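PDB 3TFW: putative O-methyltransferase from Klebsiella pneumoniae subsp. pneumoniae, which probably transfers a methyl group from S-adenosylmethionine to an oxygen atom of a substrate that is not known. Local coordinates for residues H7-L19 against L208-T220. Residues are numbered along the deposited sequence; the frame is centred on the assembly and turned at random.
Sequences HMQQQWSAVDNYL and LQTVGTKGWDGFT
V211 packs against one face of the W12 indole. W12 CB lies 3.8 Å from G212 N. Further out, W12 CG and CD1 meet V211 CB and CG2, NE1 meets CG2, and CE2 meets CB and CG1. W12 CD2 comes to 3.5 Å from V211 CB, which CE3 also touches, while CZ2 and CH2 meet V211 CG1. That methyl stands over the six-membered ring, 3.5 Å from its centroid, in a CH-pi contact 7° off the normal. W12 CZ3, at the far rim, brushes W216 CB. On the opposite face of the indole, towards its rim, sits the backbone carbonyl of M8.

One turn back, Q9 starts with CG anti to the backbone N (chi1 -175°) and bends at chi2, which brings its amide to the turn. NE2 gives a nearly straight hydrogen bond (174°) to G212 O at 3.0 Å and another to S13 OG, both in the amide plane. G215 N, closing the type I turn 212-215, reaches G212 O from the other face. At the turn's start T213 N donates to D16 OD2 at 3.0 Å, from above the carboxylate plane. D16 OD1 accepts from Q209 NE2 of the second subunit, and a water lies 2.8 Å from both D16 OD1 and V211 O.

The N-terminal helix is thus fastened to the hairpin of strands 203-211 and 217-224 at one edge of the chain's sheet, where 209-211 continue it into the second subunit; 217-224 is the one antiparallel strand of the Rossmann-like class I methyltransferase order 3-2-1-4-5-7-6.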
loop_
_atom_site.group_PDB
_atom_site.type_symbol
_atom_site.label_atom_id
_atom_site.label_comp_id
_atom_site.label_asym_id
_atom_site.label_seq_id
_atom_site.Cartn_x
_atom_site.Cartn_y
_atom_site.Cartn_z
ATOM N N HIS A 7 -15.713 -19.673 6.952
ATOM C CA HIS A 7 -16.807 -18.677 6.734
ATOM C C HIS A 7 -16.279 -17.370 6.122
ATOM O O HIS A 7 -16.537 -17.077 4.948
ATOM C CB HIS A 7 -17.598 -18.427 8.034
ATOM C CG HIS A 7 -16.743 -18.176 9.246
ATOM N ND1 HIS A 7 -15.651 -18.954 9.574
ATOM C CD2 HIS A 7 -16.855 -17.256 10.234
ATOM C CE1 HIS A 7 -15.113 -18.508 10.696
ATOM N NE2 HIS A 7 -15.828 -17.482 11.119
HETATM N N MSE A 8 -15.529 -16.601 6.910
HETATM C CA MSE A 8 -14.894 -15.387 6.405
HETATM C C MSE A 8 -13.838 -15.687 5.334
HETATM O O MSE A 8 -13.716 -14.944 4.362
HETATM C CB MSE A 8 -14.290 -14.559 7.546
HETATM C CG MSE A 8 -15.223 -13.484 8.106
HETATM SE SE MSE A 8 -15.495 -11.988 6.863
HETATM C CE MSE A 8 -14.359 -10.655 7.666
ATOM N N GLN A 9 -13.103 -16.787 5.502
ATOM C CA GLN A 9 -12.029 -17.138 4.569
ATOM C C GLN A 9 -12.502 -17.348 3.128
ATOM O O GLN A 9 -11.893 -16.812 2.204
ATOM C CB GLN A 9 -11.222 -18.344 5.060
ATOM C CG GLN A 9 -10.009 -18.667 4.182
ATOM C CD GLN A 9 -9.065 -17.470 4.026
ATOM O OE1 GLN A 9 -8.465 -17.013 4.998
ATOM N NE2 GLN A 9 -8.939 -16.968 2.810
ATOM N N GLN A 10 -13.579 -18.115 2.935
ATOM C CA GLN A 10 -14.163 -18.304 1.602
ATOM C C GLN A 10 -14.516 -16.977 0.948
ATOM O O GLN A 10 -14.311 -16.793 -0.248
ATOM C CB GLN A 10 -15.417 -19.188 1.649
ATOM C CG GLN A 10 -15.157 -20.688 1.558
ATOM C CD GLN A 10 -16.438 -21.489 1.332
ATOM O OE1 GLN A 10 -17.492 -21.172 1.890
ATOM N NE2 GLN A 10 -16.351 -22.532 0.510
ATOM N N GLN A 11 -15.056 -16.056 1.744
ATOM C CA GLN A 11 -15.367 -14.714 1.269
ATOM C C GLN A 11 -14.094 -13.964 0.863
ATOM O O GLN A 11 -14.027 -13.403 -0.231
ATOM C CB GLN A 11 -16.133 -13.922 2.337
ATOM C CG GLN A 11 -17.530 -14.458 2.647
ATOM C CD GLN A 11 -18.455 -13.363 3.132
ATOM O OE1 GLN A 11 -18.561 -13.115 4.332
ATOM N NE2 GLN A 11 -19.110 -12.680 2.198
ATOM N N TRP A 12 -13.089 -13.964 1.734
ATOM C CA TRP A 12 -11.816 -13.309 1.411
ATOM C C TRP A 12 -11.215 -13.873 0.126
ATOM O O TRP A 12 -10.726 -13.121 -0.710
ATOM C CB TRP A 12 -10.813 -13.436 2.550
ATOM C CG TRP A 12 -11.243 -12.835 3.848
ATOM C CD1 TRP A 12 -12.190 -11.859 4.039
ATOM C CD2 TRP A 12 -10.718 -13.141 5.146
ATOM N NE1 TRP A 12 -12.296 -11.565 5.371
ATOM C CE2 TRP A 12 -11.404 -12.331 6.075
ATOM C CE3 TRP A 12 -9.738 -14.027 5.615
ATOM C CZ2 TRP A 12 -11.142 -12.376 7.445
ATOM C CZ3 TRP A 12 -9.476 -14.073 6.974
ATOM C CH2 TRP A 12 -10.181 -13.252 7.876
ATOM N N SER A 13 -11.273 -15.199 -0.029
ATOM C CA SER A 13 -10.745 -15.866 -1.223
ATOM C C SER A 13 -11.549 -15.494 -2.464
ATOM O O SER A 13 -10.975 -15.135 -3.489
ATOM C CB SER A 13 -10.699 -17.388 -1.034
ATOM O OG SER A 13 -9.805 -17.745 0.009
ATOM N N ALA A 14 -12.879 -15.555 -2.363
ATOM C CA ALA A 14 -13.758 -15.158 -3.468
ATOM C C ALA A 14 -13.451 -13.750 -3.975
ATOM O O ALA A 14 -13.318 -13.534 -5.183
ATOM C CB ALA A 14 -15.235 -15.265 -3.054
ATOM N N VAL A 15 -13.339 -12.803 -3.044
ATOM C CA VAL A 15 -13.047 -11.410 -3.389
ATOM C C VAL A 15 -11.677 -11.295 -4.061
ATOM O O VAL A 15 -11.556 -10.647 -5.105
ATOM C CB VAL A 15 -13.162 -10.469 -2.160
ATOM C CG1 VAL A 15 -12.731 -9.054 -2.523
ATOM C CG2 VAL A 15 -14.596 -10.454 -1.644
ATOM N N ASP A 16 -10.666 -11.940 -3.475
ATOM C CA ASP A 16 -9.326 -11.993 -4.090
ATOM C C ASP A 16 -9.380 -12.551 -5.512
ATOM O O ASP A 16 -8.808 -11.965 -6.430
ATOM C CB ASP A 16 -8.333 -12.787 -3.225
ATOM C CG ASP A 16 -7.278 -11.900 -2.540
ATOM O OD1 ASP A 16 -7.471 -10.665 -2.399
ATOM O OD2 ASP A 16 -6.238 -12.454 -2.128
ATOM N N ASN A 17 -10.088 -13.669 -5.695
ATOM C CA ASN A 17 -10.238 -14.277 -7.021
ATOM C C ASN A 17 -10.822 -13.315 -8.045
ATOM O O ASN A 17 -10.301 -13.203 -9.151
ATOM C CB ASN A 17 -11.087 -15.555 -6.967
ATOM C CG ASN A 17 -10.441 -16.661 -6.151
ATOM O OD1 ASN A 17 -9.217 -16.718 -6.005
ATOM N ND2 ASN A 17 -11.271 -17.554 -5.611
ATOM N N TYR A 18 -11.902 -12.628 -7.672
ATOM C CA TYR A 18 -12.494 -11.598 -8.521
ATOM C C TYR A 18 -11.496 -10.484 -8.844
ATOM O O TYR A 18 -11.264 -10.170 -10.009
ATOM C CB TYR A 18 -13.744 -11.003 -7.866
ATOM C CG TYR A 18 -14.341 -9.841 -8.637
ATOM C CD1 TYR A 18 -14.965 -10.041 -9.866
ATOM C CD2 TYR A 18 -14.280 -8.539 -8.133
ATOM C CE1 TYR A 18 -15.513 -8.977 -10.578
ATOM C CE2 TYR A 18 -14.827 -7.474 -8.833
ATOM C CZ TYR A 18 -15.444 -7.699 -10.050
ATOM O OH TYR A 18 -15.985 -6.646 -10.746
ATOM N N LEU A 19 -10.916 -9.893 -7.803
ATOM C CA LEU A 19 -10.022 -8.747 -7.971
ATOM C C LEU A 19 -8.810 -9.090 -8.834
ATOM O O LEU A 19 -8.468 -8.345 -9.759
ATOM C CB LEU A 19 -9.587 -8.195 -6.607
ATOM C CG LEU A 19 -10.674 -7.479 -5.802
ATOM C CD1 LEU A 19 -10.194 -7.150 -4.412
ATOM C CD2 LEU A 19 -11.142 -6.220 -6.528
ATOM N N LEU A 208 -0.591 -1.813 7.554
ATOM C CA LEU A 208 -1.930 -2.194 7.113
ATOM C C LEU A 208 -2.149 -3.681 7.359
ATOM O O LEU A 208 -1.305 -4.518 7.005
ATOM C CB LEU A 208 -2.166 -1.876 5.631
ATOM C CG LEU A 208 -2.029 -0.440 5.100
ATOM C CD1 LEU A 208 -2.179 -0.420 3.580
ATOM C CD2 LEU A 208 -3.047 0.493 5.749
ATOM N N GLN A 209 -3.274 -4.003 7.988
ATOM C CA GLN A 209 -3.719 -5.401 8.072
ATOM C C GLN A 209 -4.420 -5.770 6.779
ATOM O O GLN A 209 -5.192 -4.972 6.227
ATOM C CB GLN A 209 -4.701 -5.581 9.223
ATOM C CG GLN A 209 -4.165 -5.248 10.579
ATOM C CD GLN A 209 -5.173 -5.552 11.660
ATOM O OE1 GLN A 209 -5.569 -6.700 11.835
ATOM N NE2 GLN A 209 -5.595 -4.518 12.398
ATOM N N THR A 210 -4.167 -6.985 6.295
ATOM C CA THR A 210 -4.726 -7.436 5.036
ATOM C C THR A 210 -5.458 -8.766 5.222
ATOM O O THR A 210 -5.182 -9.503 6.169
ATOM C CB THR A 210 -3.639 -7.614 3.957
ATOM O OG1 THR A 210 -2.675 -8.579 4.400
ATOM C CG2 THR A 210 -2.943 -6.275 3.639
ATOM N N VAL A 211 -6.402 -9.037 4.331
ATOM C CA VAL A 211 -6.970 -10.385 4.184
ATOM C C VAL A 211 -6.985 -10.770 2.717
ATOM O O VAL A 211 -6.706 -9.942 1.848
ATOM C CB VAL A 211 -8.385 -10.520 4.829
ATOM C CG1 VAL A 211 -8.292 -10.428 6.342
ATOM C CG2 VAL A 211 -9.353 -9.505 4.247
ATOM N N GLY A 212 -7.313 -12.027 2.429
ATOM C CA GLY A 212 -7.285 -12.521 1.059
ATOM C C GLY A 212 -6.989 -14.012 1.087
ATOM O O GLY A 212 -7.109 -14.636 2.136
ATOM N N THR A 213 -6.565 -14.570 -0.044
ATOM C CA THR A 213 -6.298 -16.030 -0.131
ATOM C C THR A 213 -5.245 -16.538 0.855
ATOM O O THR A 213 -5.218 -17.728 1.187
ATOM C CB THR A 213 -5.911 -16.487 -1.557
ATOM O OG1 THR A 213 -4.744 -15.774 -1.995
ATOM C CG2 THR A 213 -7.051 -16.249 -2.529
ATOM N N LYS A 214 -4.390 -15.636 1.337
ATOM C CA LYS A 214 -3.332 -16.005 2.269
ATOM C C LYS A 214 -3.735 -15.792 3.717
ATOM O O LYS A 214 -2.909 -15.911 4.619
ATOM C CB LYS A 214 -2.032 -15.252 1.950
ATOM C CG LYS A 214 -1.518 -15.468 0.523
ATOM C CD LYS A 214 -1.135 -16.935 0.263
ATOM C CE LYS A 214 0.066 -17.377 1.121
ATOM N NZ LYS A 214 0.266 -18.869 1.176
ATOM N N GLY A 215 -5.012 -15.498 3.939
ATOM C CA GLY A 215 -5.538 -15.363 5.281
ATOM C C GLY A 215 -5.304 -13.983 5.865
ATOM O O GLY A 215 -5.019 -13.041 5.135
ATOM N N TRP A 216 -5.419 -13.877 7.182
ATOM C CA TRP A 216 -5.262 -12.608 7.887
ATOM C C TRP A 216 -3.802 -12.327 8.245
ATOM O O TRP A 216 -3.168 -13.100 8.967
ATOM C CB TRP A 216 -6.130 -12.607 9.131
ATOM C CG TRP A 216 -5.976 -11.421 10.037
ATOM C CD1 TRP A 216 -5.858 -10.099 9.673
ATOM C CD2 TRP A 216 -5.968 -11.448 11.464
ATOM N NE1 TRP A 216 -5.754 -9.315 10.800
ATOM C CE2 TRP A 216 -5.827 -10.117 11.908
ATOM C CE3 TRP A 216 -6.069 -12.475 12.416
ATOM C CZ2 TRP A 216 -5.777 -9.782 13.266
ATOM C CZ3 TRP A 216 -6.008 -12.146 13.762
ATOM C CH2 TRP A 216 -5.874 -10.802 14.174
ATOM N N ASP A 217 -3.279 -11.213 7.741
ATOM C CA ASP A 217 -1.911 -10.819 8.062
ATOM C C ASP A 217 -1.758 -9.311 7.914
ATOM O O ASP A 217 -2.742 -8.549 7.984
ATOM C CB ASP A 217 -0.904 -11.578 7.175
ATOM C CG ASP A 217 0.440 -11.845 7.879
ATOM O OD1 ASP A 217 0.808 -11.121 8.827
ATOM O OD2 ASP A 217 1.153 -12.788 7.465
ATOM N N GLY A 218 -0.522 -8.857 7.756
ATOM C CA GLY A 218 -0.295 -7.425 7.628
ATOM C C GLY A 218 1.159 -7.098 7.379
ATOM O O GLY A 218 2.031 -7.965 7.506
ATOM N N PHE A 219 1.408 -5.834 7.045
ATOM C CA PHE A 219 2.749 -5.383 6.707
ATOM C C PHE A 219 3.000 -3.948 7.184
ATOM O O PHE A 219 2.066 -3.168 7.353
ATOM C CB PHE A 219 2.998 -5.515 5.196
ATOM C CG PHE A 219 2.199 -4.551 4.341
ATOM C CD1 PHE A 219 2.744 -3.328 3.944
ATOM C CD2 PHE A 219 0.916 -4.879 3.903
ATOM C CE1 PHE A 219 2.010 -2.436 3.149
ATOM C CE2 PHE A 219 0.176 -3.991 3.104
ATOM C CZ PHE A 219 0.714 -2.780 2.727
ATOM N N THR A 220 4.266 -3.619 7.405
ATOM C CA THR A 220 4.651 -2.240 7.690
ATOM C C THR A 220 5.251 -1.590 6.457
ATOM O O THR A 220 5.803 -2.267 5.581
ATOM C CB THR A 220 5.650 -2.161 8.856
ATOM O OG1 THR A 220 6.848 -2.877 8.522
ATOM C CG2 THR A 220 5.045 -2.762 10.103
HETATM O O HOH W 1 -6.182 -8.815 -0.660
#